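Local coordinates for single-stranded DNA-binding protein (PDB 5ODK) that probably binds single-stranded DNA through an OB fold during replication of the phage genome, at residues K64-I67 against D68-I71. Numbering follows the deposited sequence.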
ATOM      1  N   LYS A  64      -6.488  -6.918  -6.920  1.00 14.06           N
ATOM      2  CA  LYS A  64      -5.726  -6.198  -7.930  1.00 14.34           C
ATOM      3  C   LYS A  64      -6.652  -5.608  -8.993  1.00 14.95           C
ATOM      4  O   LYS A  64      -6.444  -4.486  -9.419  1.00 15.14           O
ATOM      5  CB  LYS A  64      -4.626  -7.063  -8.530  1.00 16.23           C
ATOM      6  CG  LYS A  64      -3.573  -6.234  -9.291  1.00 18.12           C
ATOM      7  CD  LYS A  64      -3.845  -6.313 -10.756  1.00 19.45           C
ATOM      8  CE  LYS A  64      -2.764  -5.441 -11.414  1.00 20.86           C
ATOM      9  NZ  LYS A  64      -2.995  -5.349 -12.865  1.00 22.90           N
ATOM     10  N   LYS A  65      -7.662  -6.380  -9.417  1.00 16.03           N
ATOM     11  CA  LYS A  65      -8.647  -5.883 -10.392  1.00 18.07           C
ATOM     12  C   LYS A  65      -9.364  -4.624  -9.867  1.00 15.61           C
ATOM     13  O   LYS A  65      -9.541  -3.639 -10.587  1.00 17.93           O
ATOM     14  CB  LYS A  65      -9.627  -7.006 -10.762  1.00 20.49           C
ATOM     15  CG  LYS A  65     -10.667  -6.585 -11.762  1.00 24.16           C
ATOM     16  CD  LYS A  65     -11.260  -7.776 -12.487  1.00 28.43           C
ATOM     17  CE  LYS A  65     -12.189  -7.252 -13.557  1.00 29.51           C
ATOM     18  NZ  LYS A  65     -12.544  -8.366 -14.450  1.00 30.42           N
ATOM     19  N   ILE A  66      -9.743  -4.661  -8.598  1.00 14.78           N
ATOM     20  CA  ILE A  66     -10.368  -3.521  -7.980  1.00 15.02           C
ATOM     21  C   ILE A  66      -9.400  -2.331  -7.964  1.00 14.02           C
ATOM     22  O   ILE A  66      -9.775  -1.195  -8.228  1.00 15.25           O
ATOM     23  CB  ILE A  66     -10.819  -3.887  -6.538  1.00 15.95           C
ATOM     24  CG1 ILE A  66     -12.064  -4.794  -6.604  1.00 16.97           C
ATOM     25  CG2 ILE A  66     -11.124  -2.628  -5.739  1.00 17.57           C
ATOM     26  CD1 ILE A  66     -12.489  -5.422  -5.297  1.00 19.10           C
ATOM     27  N   ILE A  67      -8.146  -2.594  -7.601  1.00 13.52           N
ATOM     28  CA  ILE A  67      -7.134  -1.517  -7.605  1.00 13.17           C
ATOM     29  C   ILE A  67      -7.030  -0.882  -8.986  1.00 13.47           C
ATOM     30  O   ILE A  67      -7.026   0.357  -9.086  1.00 13.91           O
ATOM     31  CB  ILE A  67      -5.764  -2.065  -7.125  1.00 14.69           C
ATOM     32  CG1 ILE A  67      -5.796  -2.289  -5.620  1.00 14.78           C
ATOM     33  CG2 ILE A  67      -4.628  -1.112  -7.502  1.00 14.56           C
ATOM     34  CD1 ILE A  67      -4.667  -3.162  -5.112  1.00 16.88           C
ATOM     35  N   ASP A  68      -7.009  -1.699 -10.049  1.00 14.10           N
ATOM     36  CA  ASP A  68      -6.935  -1.121 -11.386  1.00 14.47           C
ATOM     37  C   ASP A  68      -8.146  -0.220 -11.670  1.00 12.92           C
ATOM     38  O   ASP A  68      -8.019   0.858 -12.250  1.00 15.42           O
ATOM     39  CB  ASP A  68      -6.800  -2.215 -12.432  1.00 15.87           C
ATOM     40  CG  ASP A  68      -5.440  -2.875 -12.468  1.00 17.58           C
ATOM     41  OD1 ASP A  68      -4.450  -2.327 -11.932  1.00 21.68           O
ATOM     42  OD2 ASP A  68      -5.352  -3.949 -13.108  1.00 20.54           O
ATOM     43  N   GLU A  69      -9.322  -0.685 -11.270  1.00 13.31           N
ATOM     44  CA  GLU A  69     -10.555   0.088 -11.449  1.00 14.69           C
ATOM     45  C   GLU A  69     -10.509   1.411 -10.687  1.00 14.95           C
ATOM     46  O   GLU A  69     -10.883   2.454 -11.168  1.00 15.41           O
ATOM     47  CB  GLU A  69     -11.759  -0.731 -11.029  1.00 15.77           C
ATOM     48  CG  GLU A  69     -12.009  -1.889 -11.987  1.00 18.98           C
ATOM     49  CD  GLU A  69     -12.873  -3.013 -11.485  1.00 20.16           C
ATOM     50  OE1 GLU A  69     -13.375  -2.970 -10.360  1.00 22.41           O
ATOM     51  OE2 GLU A  69     -13.069  -3.970 -12.268  1.00 21.54           O
ATOM     52  N   GLN A  70      -9.985   1.371  -9.473  1.00 14.69           N
ATOM     53  CA  GLN A  70      -9.892   2.577  -8.649  1.00 13.85           C
ATOM     54  C   GLN A  70      -8.842   3.540  -9.197  1.00 12.98           C
ATOM     55  O   GLN A  70      -9.024   4.754  -9.107  1.00 13.84           O
ATOM     56  CB  GLN A  70      -9.599   2.243  -7.186  1.00 14.14           C
ATOM     57  CG  GLN A  70     -10.723   1.414  -6.581  1.00 15.08           C
ATOM     58  CD  GLN A  70     -12.062   2.118  -6.591  1.00 15.47           C
ATOM     59  OE1 GLN A  70     -12.187   3.245  -6.146  1.00 16.58           O
ATOM     60  NE2 GLN A  70     -13.056   1.476  -7.194  1.00 19.74           N
ATOM     61  N   ILE A  71      -7.764   3.008  -9.778  1.00 13.50           N
ATOM     62  CA  ILE A  71      -6.807   3.853 -10.492  1.00 13.23           C
ATOM     63  C   ILE A  71      -7.471   4.612 -11.659  1.00 14.09           C
ATOM     64  O   ILE A  71      -7.241   5.810 -11.819  1.00 13.25           O
ATOM     65  CB  ILE A  71      -5.602   3.016 -10.952  1.00 13.51           C
ATOM     66  CG1 ILE A  71      -4.728   2.709  -9.749  1.00 14.19           C
ATOM     67  CG2 ILE A  71      -4.797   3.710 -12.051  1.00 14.38           C
ATOM     68  CD1 ILE A  71      -3.644   1.697 -10.041  1.00 14.81           C
TER
HETATM   69  O   HOH W   1      -9.796  -3.962 -13.406  1.00 28.71           O
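Asp68 reaches back one helical turn to Lys64 twice over, once through its backbone and once through its carboxylate. Its amide gives the usual i to i+4 bond to Lys64 O, while OD2 receives Lys64 NZ at 2.8 Å in a salt bridge that uses the syn lone pair. The lysine chain, with CG anti to its backbone N (chi1 -164°), bends at the next bond (chi2 -101°) and then runs straight, which carries CE and NZ over to the carboxylate. Lys64 also makes a cation-pi contact with Trp109, so its ammonium group serves two partners.

Glu69 runs its extended chain past the carbonyl of Lys65, Glu69 CG lying 3.3 Å from Lys65 O. Glu69 OE2 lies 3.6 Å from Lys65 CG, against the lysine methylenes, but the charged ends stay apart, with Lys65 NZ 4.9 Å from Glu69 OE2. A water donates to Lys65 O at 2.8 Å and, weakly, to OE2, giving this carbonyl a second donor beside the amide of Glu69. Two long polar chains suit this exposed flank.

Gln70 lies side by side with Ile66, its CG 4.1 Å from Ile66 CG2; both also touch Leu17 of strand 15-18. The methylenes of glutamine can join such packing while its amide supplies polarity.

Ile71 sits on the buried flank, where its CD1 packs 3.9 Å from Ile67 CG2. Phe91 touches both isoleucines, Val25 meets Ile67 and Ile92 meets Ile71, as befits branched apolar chains facing a beta sheet.

This part of helix 61-76 is therefore amphipathic: apolar contacts seat one flank on the strands of the OB fold, while the i to i+4 charge pair, at the border between buried and exposed flanks, probably adds modest electrostatic stability.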